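PDB 6NCW: beta-galacturonidase from Eisenbergiella tayi, which hydrolyses beta-linked galacturonides as a glycoside hydrolase of family 2, and may also act on beta-glucuronides. Local coordinates for residues Ser291-Asp296 with Pro314-Phe319. Numbering follows the deposited sequence.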
loop_
_atom_site.group_PDB
_atom_site.type_symbol
_atom_site.label_atom_id
_atom_site.label_comp_id
_atom_site.label_asym_id
_atom_site.label_seq_id
_atom_site.Cartn_x
_atom_site.Cartn_y
_atom_site.Cartn_z
ATOM N N SER A 291 -9.149 24.037 9.753
ATOM C CA SER A 291 -9.221 22.706 10.342
ATOM C C SER A 291 -7.973 21.891 10.034
ATOM O O SER A 291 -7.503 21.119 10.880
ATOM C CB SER A 291 -10.471 21.985 9.840
ATOM O OG SER A 291 -11.636 22.627 10.327
ATOM N N ALA A 292 -7.442 22.031 8.812
ATOM C CA ALA A 292 -6.253 21.290 8.419
ATOM C C ALA A 292 -5.012 21.839 9.114
ATOM O O ALA A 292 -4.119 21.069 9.510
ATOM C CB ALA A 292 -6.093 21.336 6.898
ATOM N N MET A 293 -4.952 23.163 9.279
ATOM C CA MET A 293 -3.874 23.795 10.036
ATOM C C MET A 293 -3.822 23.277 11.453
ATOM O O MET A 293 -2.762 22.886 11.944
ATOM C CB MET A 293 -4.070 25.310 10.073
ATOM C CG MET A 293 -3.860 25.969 8.749
ATOM S SD MET A 293 -4.133 27.754 8.880
ATOM C CE MET A 293 -3.744 28.179 7.180
ATOM N N GLN A 294 -4.957 23.342 12.154
ATOM C CA GLN A 294 -4.986 22.928 13.545
ATOM C C GLN A 294 -4.699 21.438 13.673
ATOM O O GLN A 294 -4.036 21.005 14.625
ATOM C CB GLN A 294 -6.337 23.293 14.175
ATOM C CG GLN A 294 -6.428 23.026 15.663
ATOM C CD GLN A 294 -5.267 23.628 16.443
ATOM O OE1 GLN A 294 -4.613 24.562 15.982
ATOM N NE2 GLN A 294 -5.008 23.088 17.630
ATOM N N HIS A 295 -5.164 20.638 12.711
ATOM C CA HIS A 295 -4.848 19.212 12.736
ATOM C C HIS A 295 -3.335 18.984 12.685
ATOM O O HIS A 295 -2.790 18.220 13.489
ATOM C CB HIS A 295 -5.541 18.490 11.585
ATOM C CG HIS A 295 -5.528 17.008 11.732
ATOM N ND1 HIS A 295 -4.630 16.198 11.069
ATOM C CD2 HIS A 295 -6.268 16.190 12.515
ATOM C CE1 HIS A 295 -4.842 14.940 11.410
ATOM N NE2 HIS A 295 -5.817 14.908 12.300
ATOM N N ASP A 296 -2.640 19.659 11.760
ATOM C CA ASP A 296 -1.176 19.634 11.754
ATOM C C ASP A 296 -0.608 20.082 13.100
ATOM O O ASP A 296 0.313 19.453 13.639
ATOM C CB ASP A 296 -0.609 20.521 10.642
ATOM C CG ASP A 296 -0.709 19.888 9.243
ATOM O OD1 ASP A 296 -1.291 18.784 9.087
ATOM O OD2 ASP A 296 -0.216 20.534 8.281
ATOM N N PRO A 314 6.879 32.920 3.536
ATOM C CA PRO A 314 6.000 33.369 4.618
ATOM C C PRO A 314 4.706 32.576 4.606
ATOM O O PRO A 314 4.250 32.110 3.557
ATOM C CB PRO A 314 5.771 34.858 4.305
ATOM C CG PRO A 314 6.997 35.254 3.488
ATOM C CD PRO A 314 7.267 34.018 2.635
ATOM N N ASN A 315 4.129 32.404 5.795
ATOM C CA ASN A 315 2.919 31.613 5.986
ATOM C C ASN A 315 1.679 32.486 6.136
ATOM O O ASN A 315 1.755 33.669 6.475
ATOM C CB ASN A 315 3.041 30.710 7.216
ATOM C CG ASN A 315 3.686 29.364 6.894
ATOM O OD1 ASN A 315 4.462 29.246 5.926
ATOM N ND2 ASN A 315 3.351 28.339 7.684
ATOM N N ASP A 316 0.529 31.861 5.877
ATOM C CA ASP A 316 -0.793 32.370 6.215
ATOM C C ASP A 316 -0.847 32.936 7.635
ATOM O O ASP A 316 -0.491 32.263 8.604
ATOM C CB ASP A 316 -1.805 31.226 6.077
ATOM C CG ASP A 316 -3.245 31.702 6.001
ATOM O OD1 ASP A 316 -4.053 30.976 5.376
ATOM O OD2 ASP A 316 -3.583 32.779 6.576
ATOM N N GLU A 317 -1.345 34.165 7.752
ATOM C CA GLU A 317 -1.482 34.785 9.069
ATOM C C GLU A 317 -2.448 34.023 9.962
ATOM O O GLU A 317 -2.368 34.121 11.192
ATOM C CB GLU A 317 -1.956 36.225 8.909
ATOM C CG GLU A 317 -1.002 37.038 8.059
ATOM C CD GLU A 317 -1.587 38.357 7.623
ATOM O OE1 GLU A 317 -2.658 38.353 6.990
ATOM O OE2 GLU A 317 -0.969 39.396 7.914
ATOM N N LEU A 318 -3.388 33.295 9.376
ATOM C CA LEU A 318 -4.246 32.445 10.191
ATOM C C LEU A 318 -3.423 31.368 10.909
ATOM O O LEU A 318 -3.692 31.036 12.068
ATOM C CB LEU A 318 -5.328 31.828 9.302
ATOM C CG LEU A 318 -6.402 30.942 9.938
ATOM C CD1 LEU A 318 -7.324 31.766 10.837
ATOM C CD2 LEU A 318 -7.202 30.248 8.843
ATOM N N PHE A 319 -2.411 30.818 10.235
ATOM C CA PHE A 319 -1.563 29.807 10.870
ATOM C C PHE A 319 -0.715 30.441 11.966
ATOM O O PHE A 319 -0.608 29.899 13.073
ATOM C CB PHE A 319 -0.668 29.125 9.819
ATOM C CG PHE A 319 0.125 27.950 10.360
ATOM C CD1 PHE A 319 -0.490 26.717 10.575
ATOM C CD2 PHE A 319 1.470 28.079 10.647
ATOM C CE1 PHE A 319 0.233 25.623 11.072
ATOM C CE2 PHE A 319 2.200 27.001 11.155
ATOM C CZ PHE A 319 1.577 25.772 11.364
#
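M293 reaches from helix 290-302 into the first turn of helix 317-326, where F319, L318 and D316 receive it. It buries more surface than any other residue here, and F319 comes second. M293 CG lies beside the backbone N (chi1 -69°), and the chain is fully extended beyond it. This carries the sulfur and the methyl straight across to the other helix. The base of the side chain runs along the edge of the F319 ring. M293 CB sits near the ring plane, 3.9 Å from F319 CD1. The sulfur keeps to the same ring edge, with M293 SD 5.4 Å from the F319 ring centroid, a Met-aromatic contact of the edge type. It also packs on the root of the phenylalanine, M293 SD to F319 CB at 3.8 Å. L318 closes in on the sulfur with one branch, and L318 CD2 is 4.0 Å from M293 SD. Beyond the sulfur, the methyl ends against the D316 carboxylate, with M293 CE 3.3 Å from D316 OD1. The two side chains cross there at about a right angle. D316 is the N-cap of helix 317-326. D316 OD2 accepts from L318 N at 2.9 Å, a fairly straight bond that meets the carboxylate from above its plane. The cap bond thus holds the acid while its other oxygen meets the methyl. The contact is buried packing between the first two helices of the TIM barrel domain, on either side of strand 307-309 in the chain, and lies away from the galacturonate site. L322, one turn further along helix 317-326, also packs on M293. R277 makes a cation-pi contact with F319 and a salt bridge to D296, and so joins both helices just past the end of strand 268-276.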